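Glycosyl hydrolase family 2, TIM barrel domain protein (Faecalibacterium prausnitzii A2-165, PDB 6ED2) is a beta-glucuronidase of glycosyl hydrolase family 2 that probably cleaves glucuronic acid from its conjugates in the gut. Local coordinates at residues L63-S68 with W94-F99; F300-G305 with G528-F533; H304-L309 with F573-L578. One frame throughout, in Å; residues are numbered along the deposited sequence.

Interaction 1 of 3, residues L63-S68 with W94-F99; sequences LDLPSS and WYETSF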
loop_
_atom_site.group_PDB
_atom_site.type_symbol
_atom_site.label_atom_id
_atom_site.label_comp_id
_atom_site.label_asym_id
_atom_site.label_seq_id
_atom_site.Cartn_x
_atom_site.Cartn_y
_atom_site.Cartn_z
ATOM N N LEU A 63 13.062 -37.199 28.858
ATOM C CA LEU A 63 14.135 -37.014 29.828
ATOM C C LEU A 63 15.101 -35.912 29.408
ATOM O O LEU A 63 15.575 -35.157 30.262
ATOM C CB LEU A 63 14.894 -38.325 30.031
ATOM C CG LEU A 63 14.086 -39.445 30.683
ATOM C CD1 LEU A 63 14.720 -40.801 30.403
ATOM C CD2 LEU A 63 13.973 -39.192 32.167
ATOM N N ASP A 64 15.414 -35.808 28.116
ATOM C CA ASP A 64 15.997 -34.585 27.573
ATOM C C ASP A 64 15.852 -34.589 26.061
ATOM O O ASP A 64 16.010 -35.630 25.416
ATOM C CB ASP A 64 17.480 -34.400 27.946
ATOM C CG ASP A 64 17.819 -32.939 28.306
ATOM O OD1 ASP A 64 18.079 -32.673 29.501
ATOM O OD2 ASP A 64 17.809 -32.054 27.413
ATOM N N LEU A 65 15.553 -33.418 25.515
ATOM C CA LEU A 65 15.555 -33.224 24.078
ATOM C C LEU A 65 16.989 -33.290 23.581
ATOM O O LEU A 65 17.829 -32.508 24.048
ATOM C CB LEU A 65 14.929 -31.875 23.720
ATOM C CG LEU A 65 13.427 -31.760 23.925
ATOM C CD1 LEU A 65 12.949 -30.376 23.514
ATOM C CD2 LEU A 65 12.733 -32.854 23.125
ATOM N N PRO A 66 17.321 -34.208 22.666
ATOM C CA PRO A 66 18.700 -34.259 22.142
ATOM C C PRO A 66 19.149 -32.964 21.481
ATOM O O PRO A 66 20.280 -32.517 21.704
ATOM C CB PRO A 66 18.652 -35.430 21.141
ATOM C CG PRO A 66 17.200 -35.717 20.919
ATOM C CD PRO A 66 16.511 -35.341 22.195
ATOM N N SER A 67 18.301 -32.353 20.663
ATOM C CA SER A 67 18.564 -31.028 20.131
ATOM C C SER A 67 17.286 -30.215 20.248
ATOM O O SER A 67 16.183 -30.764 20.223
ATOM C CB SER A 67 19.049 -31.090 18.679
ATOM O OG SER A 67 18.014 -31.525 17.823
ATOM N N SER A 68 17.433 -28.904 20.388
ATOM C CA SER A 68 16.261 -28.077 20.608
ATOM C C SER A 68 16.545 -26.654 20.160
ATOM O O SER A 68 17.688 -26.273 19.908
ATOM C CB SER A 68 15.839 -28.115 22.076
ATOM O OG SER A 68 16.757 -27.409 22.876
ATOM N N TRP A 94 7.691 -31.049 20.433
ATOM C CA TRP A 94 7.962 -31.103 21.866
ATOM C C TRP A 94 8.293 -29.727 22.429
ATOM O O TRP A 94 9.060 -28.958 21.832
ATOM C CB TRP A 94 9.131 -32.046 22.173
ATOM C CG TRP A 94 8.908 -33.502 21.861
ATOM C CD1 TRP A 94 8.899 -34.083 20.636
ATOM C CD2 TRP A 94 8.720 -34.558 22.811
ATOM N NE1 TRP A 94 8.709 -35.442 20.753
ATOM C CE2 TRP A 94 8.591 -35.757 22.082
ATOM C CE3 TRP A 94 8.641 -34.604 24.208
ATOM C CZ2 TRP A 94 8.378 -36.994 22.703
ATOM C CZ3 TRP A 94 8.441 -35.823 24.823
ATOM C CH2 TRP A 94 8.310 -37.003 24.072
ATOM N N TYR A 95 7.722 -29.442 23.592
ATOM C CA TYR A 95 8.087 -28.313 24.429
ATOM C C TYR A 95 8.724 -28.842 25.708
ATOM O O TYR A 95 8.352 -29.909 26.209
ATOM C CB TYR A 95 6.867 -27.467 24.786
ATOM C CG TYR A 95 6.369 -26.545 23.704
ATOM C CD1 TYR A 95 6.620 -25.180 23.770
ATOM C CD2 TYR A 95 5.610 -27.026 22.635
ATOM C CE1 TYR A 95 6.155 -24.320 22.800
ATOM C CE2 TYR A 95 5.139 -26.160 21.641
ATOM C CZ TYR A 95 5.421 -24.810 21.730
ATOM O OH TYR A 95 4.968 -23.932 20.763
ATOM N N GLU A 96 9.690 -28.097 26.239
ATOM C CA GLU A 96 10.400 -28.542 27.430
ATOM C C GLU A 96 10.801 -27.328 28.252
ATOM O O GLU A 96 11.267 -26.327 27.702
ATOM C CB GLU A 96 11.636 -29.369 27.072
ATOM C CG GLU A 96 12.369 -29.966 28.274
ATOM C CD GLU A 96 13.808 -30.377 27.959
ATOM O OE1 GLU A 96 14.017 -31.368 27.230
ATOM O OE2 GLU A 96 14.738 -29.701 28.444
ATOM N N THR A 97 10.598 -27.409 29.560
ATOM C CA THR A 97 11.132 -26.402 30.460
ATOM C C THR A 97 11.418 -27.066 31.799
ATOM O O THR A 97 11.326 -28.286 31.940
ATOM C CB THR A 97 10.189 -25.199 30.573
ATOM O OG1 THR A 97 10.826 -24.183 31.349
ATOM C CG2 THR A 97 8.848 -25.575 31.219
ATOM N N SER A 98 11.813 -26.257 32.772
ATOM C CA SER A 98 12.139 -26.723 34.109
ATOM C C SER A 98 11.392 -25.856 35.091
ATOM O O SER A 98 11.180 -24.668 34.846
ATOM C CB SER A 98 13.647 -26.638 34.428
ATOM O OG SER A 98 14.378 -27.480 33.561
ATOM N N PHE A 99 10.988 -26.448 36.203
ATOM C CA PHE A 99 10.326 -25.662 37.224
ATOM C C PHE A 99 10.808 -26.137 38.576
ATOM O O PHE A 99 11.163 -27.306 38.765
ATOM C CB PHE A 99 8.789 -25.738 37.134
ATOM C CG PHE A 99 8.217 -27.123 37.312
ATOM C CD1 PHE A 99 7.763 -27.552 38.555
ATOM C CD2 PHE A 99 8.102 -27.988 36.233
ATOM C CE1 PHE A 99 7.214 -28.833 38.716
ATOM C CE2 PHE A 99 7.549 -29.269 36.390
ATOM C CZ PHE A 99 7.117 -29.688 37.630
#
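Glu96 and Leu65 meet because their torsions send them along each other's flanks: Glu96 has CG anti to its own N (chi1 -175°) and an extended chain beyond, which carries its carboxylate off the strand and out to the loop, while Leu65 turns CG beside its N (chi1 -71°) and sends its two methyls toward the strand. The two side chains therefore run past each other in opposite directions. At the carboxylate end, Leu65 N donates to Glu96 OE1 at 3.1 Å with an N-H...O angle of 156°, and the donor sits nearly in line with the CD-OE1 bond. Glu96 OE1 also lies 3.4 Å from Leu65 CG. Closer to the strand, Leu65 CD1 packs on Glu96 CB at 3.9 Å, and Leu65 CD2 reaches Trp94 CB at 3.8 Å, approaching the indole obliquely.

Asp64 brings a second carboxylate close, its OD2 3.9 Å from Glu96 OE1, with the two planes nearly perpendicular. Lys155 probably eases this proximity of like charges, through a salt bridge with Asp64 OD1 and a long, weak ion pair with Glu96 OE2. Were Glu96 replaced by an alanine, Leu65 N would probably be left without this acceptor, and a gap would be likely beside the leucine methyls.

The contact joins the loop between helix 56-59 and strand 69-73 to the antiparallel sheet of the sugar-binding domain, where strand 92-101 runs between strand 38-51, whose Asp51 accepts from Trp94 NE1, and strand 152-161, which carries Lys155.

Interaction 2 of 3, residues F300-G305 with G528-F533; sequences FEIRHG and GRPLIF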
loop_
_atom_site.group_PDB
_atom_site.type_symbol
_atom_site.label_atom_id
_atom_site.label_comp_id
_atom_site.label_asym_id
_atom_site.label_seq_id
_atom_site.Cartn_x
_atom_site.Cartn_y
_atom_site.Cartn_z
ATOM N N PHE A 300 -30.196 -12.902 31.791
ATOM C CA PHE A 300 -30.263 -12.846 30.338
ATOM C C PHE A 300 -31.111 -13.996 29.810
ATOM O O PHE A 300 -30.871 -15.154 30.159
ATOM C CB PHE A 300 -28.866 -12.887 29.727
ATOM C CG PHE A 300 -28.858 -12.721 28.241
ATOM C CD1 PHE A 300 -28.757 -11.467 27.674
ATOM C CD2 PHE A 300 -28.958 -13.823 27.408
ATOM C CE1 PHE A 300 -28.744 -11.311 26.281
ATOM C CE2 PHE A 300 -28.952 -13.677 26.032
ATOM C CZ PHE A 300 -28.843 -12.413 25.468
ATOM N N GLU A 301 -32.082 -13.672 28.953
ATOM C CA GLU A 301 -33.002 -14.669 28.414
ATOM C C GLU A 301 -33.707 -14.100 27.190
ATOM O O GLU A 301 -33.846 -12.883 27.037
ATOM C CB GLU A 301 -34.038 -15.090 29.458
ATOM C CG GLU A 301 -34.923 -13.935 29.899
ATOM C CD GLU A 301 -36.025 -14.372 30.872
ATOM O OE1 GLU A 301 -36.764 -13.490 31.356
ATOM O OE2 GLU A 301 -36.157 -15.593 31.142
ATOM N N ILE A 302 -34.163 -14.998 26.327
ATOM C CA ILE A 302 -35.037 -14.625 25.220
ATOM C C ILE A 302 -36.484 -14.689 25.698
ATOM O O ILE A 302 -36.959 -15.751 26.114
ATOM C CB ILE A 302 -34.833 -15.547 24.013
ATOM C CG1 ILE A 302 -33.401 -15.443 23.493
ATOM C CG2 ILE A 302 -35.852 -15.206 22.917
ATOM C CD1 ILE A 302 -33.064 -16.519 22.468
ATOM N N ARG A 303 -37.187 -13.555 25.632
ATOM C CA ARG A 303 -38.628 -13.518 25.831
ATOM C C ARG A 303 -39.223 -12.521 24.850
ATOM O O ARG A 303 -38.629 -11.470 24.583
ATOM C CB ARG A 303 -39.024 -13.139 27.279
ATOM C CG ARG A 303 -38.741 -14.216 28.361
ATOM C CD ARG A 303 -39.415 -15.592 28.078
ATOM N NE ARG A 303 -39.274 -16.539 29.200
ATOM C CZ ARG A 303 -38.392 -17.542 29.249
ATOM N NH1 ARG A 303 -37.548 -17.747 28.237
ATOM N NH2 ARG A 303 -38.350 -18.341 30.312
ATOM N N HIS A 304 -40.394 -12.858 24.306
ATOM C CA HIS A 304 -41.086 -11.987 23.358
ATOM C C HIS A 304 -40.201 -11.700 22.151
ATOM O O HIS A 304 -40.180 -10.585 21.620
ATOM C CB HIS A 304 -41.542 -10.684 24.024
ATOM C CG HIS A 304 -42.413 -10.895 25.227
ATOM N ND1 HIS A 304 -43.641 -11.523 25.159
ATOM C CD2 HIS A 304 -42.226 -10.573 26.531
ATOM C CE1 HIS A 304 -44.169 -11.581 26.369
ATOM N NE2 HIS A 304 -43.333 -11.009 27.217
ATOM N N GLY A 305 -39.451 -12.719 21.730
ATOM C CA GLY A 305 -38.595 -12.614 20.562
ATOM C C GLY A 305 -37.490 -11.586 20.668
ATOM O O GLY A 305 -37.012 -11.102 19.635
ATOM N N GLY A 528 -41.384 -16.734 16.077
ATOM C CA GLY A 528 -41.123 -15.862 17.197
ATOM C C GLY A 528 -39.660 -15.717 17.586
ATOM O O GLY A 528 -39.310 -14.729 18.230
ATOM N N ARG A 529 -38.804 -16.654 17.190
ATOM C CA ARG A 529 -37.403 -16.657 17.611
ATOM C C ARG A 529 -36.637 -15.463 17.030
ATOM O O ARG A 529 -36.834 -15.105 15.866
ATOM C CB ARG A 529 -36.724 -17.952 17.168
ATOM C CG ARG A 529 -37.130 -19.189 17.972
ATOM C CD ARG A 529 -36.525 -20.468 17.395
ATOM N NE ARG A 529 -36.963 -20.745 16.023
ATOM C CZ ARG A 529 -36.314 -21.553 15.183
ATOM N NH1 ARG A 529 -35.181 -22.154 15.554
ATOM N NH2 ARG A 529 -36.782 -21.756 13.963
ATOM N N PRO A 530 -35.740 -14.842 17.808
ATOM C CA PRO A 530 -34.796 -13.875 17.218
ATOM C C PRO A 530 -33.902 -14.540 16.182
ATOM O O PRO A 530 -33.580 -15.730 16.261
ATOM C CB PRO A 530 -33.973 -13.382 18.417
ATOM C CG PRO A 530 -34.677 -13.863 19.642
ATOM C CD PRO A 530 -35.506 -15.053 19.245
ATOM N N LEU A 531 -33.532 -13.760 15.180
ATOM C CA LEU A 531 -32.486 -14.131 14.244
ATOM C C LEU A 531 -31.389 -13.079 14.328
ATOM O O LEU A 531 -31.674 -11.883 14.465
ATOM C CB LEU A 531 -33.036 -14.242 12.813
ATOM C CG LEU A 531 -32.111 -14.783 11.715
ATOM C CD1 LEU A 531 -32.918 -15.622 10.672
ATOM C CD2 LEU A 531 -31.362 -13.633 11.041
ATOM N N ILE A 532 -30.136 -13.526 14.287
ATOM C CA ILE A 532 -29.003 -12.623 14.195
ATOM C C ILE A 532 -28.125 -13.072 13.044
ATOM O O ILE A 532 -28.179 -14.223 12.592
ATOM C CB ILE A 532 -28.164 -12.554 15.484
ATOM C CG1 ILE A 532 -27.340 -13.825 15.666
ATOM C CG2 ILE A 532 -29.033 -12.293 16.681
ATOM C CD1 ILE A 532 -26.360 -13.696 16.822
ATOM N N PHE A 533 -27.307 -12.142 12.572
ATOM C CA PHE A 533 -26.278 -12.461 11.601
ATOM C C PHE A 533 -24.944 -12.573 12.319
ATOM O O PHE A 533 -24.555 -11.681 13.081
ATOM C CB PHE A 533 -26.253 -11.423 10.481
ATOM C CG PHE A 533 -27.448 -11.530 9.571
ATOM C CD1 PHE A 533 -27.396 -12.314 8.433
ATOM C CD2 PHE A 533 -28.645 -10.896 9.895
ATOM C CE1 PHE A 533 -28.514 -12.446 7.618
ATOM C CE2 PHE A 533 -29.762 -11.004 9.076
ATOM C CZ PHE A 533 -29.700 -11.785 7.948
#
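Ile302 and Pro530 point at each other end on. The isoleucine's branch methyl CG2, not its longer CG1 arm, does the touching: it lies 3.7 Å from Pro530 CD and equally far from Pro530 CG, and so faces the CG-CD bond of the pyrrolidine. From the turn that follows Ile302, Gly305 O comes within 3.6 Å of Pro530 CG, so the ring meets a methyl and a carbonyl oxygen from two directions roughly at right angles. Gly305 itself is pressed close, its CA 3.2 Å from Gly528 O; a beta carbon at this glycine would fall about 2.7 Å from that oxygen, a clash, and its positive phi (62°) also suits a residue without a side chain.

Strands 300-303 and 306-309 form a beta-hairpin whose two-residue turn, His304-Gly305, is close to type I'. It meets the chain just where strand 531-535 of the TIM barrel begins, that is, at the amino-terminal end of the barrel strands. Arg629, near the C-terminus, donates to Gly305 O and weakly to Gly528 O, bridging the two segments.

On the other side of the hairpin strand, Arg303 turns away from the barrel segment and folds back: its NH1 bonds Ile302 O at 3.0 Å (158°), the donor tilted from the carbonyl plane, while Glu301 OE2 lies over the guanidinium face in a long ion pair. The CB of Arg529 is likewise directed away from the hairpin, and its guanidinium hydrogen-bonds Gln486 OE1 and Ala489 O.

Interaction 3 of 3, residues H304-L309 with F573-L578; sequences HGRFLL and FVQGEL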
loop_
_atom_site.group_PDB
_atom_site.type_symbol
_atom_site.label_atom_id
_atom_site.label_comp_id
_atom_site.label_asym_id
_atom_site.label_seq_id
_atom_site.Cartn_x
_atom_site.Cartn_y
_atom_site.Cartn_z
ATOM N N HIS A 304 -40.394 -12.858 24.306
ATOM C CA HIS A 304 -41.086 -11.987 23.358
ATOM C C HIS A 304 -40.201 -11.700 22.151
ATOM O O HIS A 304 -40.180 -10.585 21.620
ATOM C CB HIS A 304 -41.542 -10.684 24.024
ATOM C CG HIS A 304 -42.413 -10.895 25.227
ATOM N ND1 HIS A 304 -43.641 -11.523 25.159
ATOM C CD2 HIS A 304 -42.226 -10.573 26.531
ATOM C CE1 HIS A 304 -44.169 -11.581 26.369
ATOM N NE2 HIS A 304 -43.333 -11.009 27.217
ATOM N N GLY A 305 -39.451 -12.719 21.730
ATOM C CA GLY A 305 -38.595 -12.614 20.562
ATOM C C GLY A 305 -37.490 -11.586 20.668
ATOM O O GLY A 305 -37.012 -11.102 19.635
ATOM N N ARG A 306 -37.068 -11.240 21.895
ATOM C CA ARG A 306 -36.017 -10.260 22.134
ATOM C C ARG A 306 -34.985 -10.834 23.098
ATOM O O ARG A 306 -35.321 -11.633 23.980
ATOM C CB ARG A 306 -36.587 -8.962 22.711
ATOM C CG ARG A 306 -37.566 -8.267 21.794
ATOM C CD ARG A 306 -36.835 -7.363 20.836
ATOM N NE ARG A 306 -37.089 -5.960 21.142
ATOM C CZ ARG A 306 -36.240 -4.968 20.891
ATOM N NH1 ARG A 306 -36.572 -3.722 21.205
ATOM N NH2 ARG A 306 -35.063 -5.216 20.327
ATOM N N PHE A 307 -33.721 -10.425 22.911
ATOM C CA PHE A 307 -32.662 -10.667 23.896
ATOM C C PHE A 307 -32.872 -9.724 25.075
ATOM O O PHE A 307 -32.719 -8.506 24.932
ATOM C CB PHE A 307 -31.278 -10.444 23.281
ATOM C CG PHE A 307 -30.944 -11.390 22.160
ATOM C CD1 PHE A 307 -30.733 -12.735 22.412
ATOM C CD2 PHE A 307 -30.861 -10.933 20.852
ATOM C CE1 PHE A 307 -30.462 -13.622 21.374
ATOM C CE2 PHE A 307 -30.575 -11.808 19.808
ATOM C CZ PHE A 307 -30.383 -13.161 20.068
ATOM N N LEU A 308 -33.216 -10.261 26.242
ATOM C CA LEU A 308 -33.468 -9.431 27.417
ATOM C C LEU A 308 -32.297 -9.540 28.388
ATOM O O LEU A 308 -32.001 -10.630 28.898
ATOM C CB LEU A 308 -34.768 -9.826 28.108
ATOM C CG LEU A 308 -36.062 -9.540 27.334
ATOM C CD1 LEU A 308 -37.270 -9.824 28.229
ATOM C CD2 LEU A 308 -36.093 -8.108 26.807
ATOM N N LEU A 309 -31.649 -8.409 28.642
ATOM C CA LEU A 309 -30.585 -8.288 29.628
ATOM C C LEU A 309 -31.133 -7.481 30.793
ATOM O O LEU A 309 -31.490 -6.311 30.619
ATOM C CB LEU A 309 -29.353 -7.600 29.030
ATOM C CG LEU A 309 -28.207 -7.261 29.993
ATOM C CD1 LEU A 309 -27.637 -8.508 30.621
ATOM C CD2 LEU A 309 -27.112 -6.512 29.250
ATOM N N PHE A 573 -37.598 -9.381 13.139
ATOM C CA PHE A 573 -37.012 -10.491 13.875
ATOM C C PHE A 573 -35.486 -10.477 13.867
ATOM O O PHE A 573 -34.880 -11.239 14.630
ATOM C CB PHE A 573 -37.526 -11.831 13.332
ATOM C CG PHE A 573 -37.341 -12.020 11.839
ATOM C CD1 PHE A 573 -36.105 -12.374 11.306
ATOM C CD2 PHE A 573 -38.417 -11.870 10.970
ATOM C CE1 PHE A 573 -35.935 -12.570 9.946
ATOM C CE2 PHE A 573 -38.254 -12.054 9.603
ATOM C CZ PHE A 573 -37.014 -12.410 9.089
ATOM N N VAL A 574 -34.851 -9.636 13.054
ATOM C CA VAL A 574 -33.391 -9.541 13.068
ATOM C C VAL A 574 -33.003 -8.738 14.298
ATOM O O VAL A 574 -33.308 -7.546 14.399
ATOM C CB VAL A 574 -32.836 -8.902 11.790
ATOM C CG1 VAL A 574 -31.328 -8.708 11.932
ATOM C CG2 VAL A 574 -33.141 -9.781 10.573
ATOM N N GLN A 575 -32.347 -9.395 15.253
ATOM C CA GLN A 575 -32.073 -8.765 16.538
ATOM C C GLN A 575 -30.586 -8.636 16.826
ATOM O O GLN A 575 -30.207 -8.321 17.962
ATOM C CB GLN A 575 -32.771 -9.543 17.655
ATOM C CG GLN A 575 -34.280 -9.416 17.603
ATOM C CD GLN A 575 -34.741 -8.012 17.934
ATOM O OE1 GLN A 575 -34.274 -7.420 18.903
ATOM N NE2 GLN A 575 -35.667 -7.469 17.134
ATOM N N GLY A 576 -29.735 -8.852 15.836
ATOM C CA GLY A 576 -28.319 -8.699 16.061
ATOM C C GLY A 576 -27.524 -8.773 14.779
ATOM O O GLY A 576 -27.906 -9.500 13.853
ATOM N N GLU A 577 -26.422 -8.021 14.714
ATOM C CA GLU A 577 -25.506 -8.054 13.576
ATOM C C GLU A 577 -24.090 -8.181 14.113
ATOM O O GLU A 577 -23.598 -7.286 14.807
ATOM C CB GLU A 577 -25.651 -6.806 12.696
ATOM C CG GLU A 577 -25.620 -5.493 13.475
ATOM C CD GLU A 577 -26.133 -4.318 12.657
ATOM O OE1 GLU A 577 -27.362 -4.250 12.389
ATOM O OE2 GLU A 577 -25.302 -3.463 12.280
ATOM N N LEU A 578 -23.446 -9.294 13.819
ATOM C CA LEU A 578 -22.049 -9.487 14.163
ATOM C C LEU A 578 -21.350 -9.695 12.835
ATOM O O LEU A 578 -21.618 -10.682 12.136
ATOM C CB LEU A 578 -21.841 -10.667 15.114
ATOM C CG LEU A 578 -22.668 -10.668 16.399
ATOM C CD1 LEU A 578 -22.282 -11.867 17.246
ATOM C CD2 LEU A 578 -22.530 -9.398 17.206
HETATM O O HOH W 1 -33.121 -8.384 21.270
#
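One direct hydrogen bond, from Arg306 to Gln575, spans the contact. Arg306 NH2 donates to Gln575 OE1 at 2.7 Å and 152°, meeting the amide oxygen on a lone pair in the carbonyl plane, while OE1 lies near the plane of the guanidinium at its edge. The side chains cross at about a right angle, and the guanidinium and amide planes are 74° apart. Bends at chi2 (-87°) and chi3 of Arg306 carry its guanidinium round to that oxygen. A water completes the grip on Gln575 OE1: it accepts from Phe307 N at 2.7 Å and donates to OE1 at 2.8 Å. The amide nitrogen is used as well, Gln575 NE2 bonding Asp572 O and Lys627 O, which together fix which way round the buried amide sits.

The glutamine lies on strand 574-580 of the TIM barrel, close to where that strand starts, and the arginine on the second strand of a hairpin set against this amino-terminal end. The C-terminal tail passes here too, with Asp625 O and Phe626 O taking further hydrogen bonds from Arg306.

Van der Waals contact is made by the aliphatic part of Gln575. Gln575 CB rests obliquely against the Phe307 ring, 3.8 Å from CE2, and Gln575 CG approaches Gly305 O at 3.8 Å. Phe307 itself is flanked by Phe300 and Ile302, and meets Phe491 edge-to-face.

Interactions 2 and 3 are one neighbourhood, their centres about 5 Å apart. They share His304 and Gly305, and their barrel strands 531-535 and 574-580 lie side by side: Leu531 O and Gln575 N are 2.7 Å apart, a probable hydrogen bond. Ile532 CG2 also packs on Phe307 CE2 at 3.5 Å. Together they seat the two strands of one hairpin at the amino-terminal end of the TIM barrel, the end remote from the catalytic, carboxy-terminal one in such enzymes. Interaction 1 stands apart in the sugar-binding domain: the centres of interactions 1 and 2 are about 51 Å apart, as are those of interactions 1 and 3. All three lie away from the magnesium site at Thr239 and Glu241.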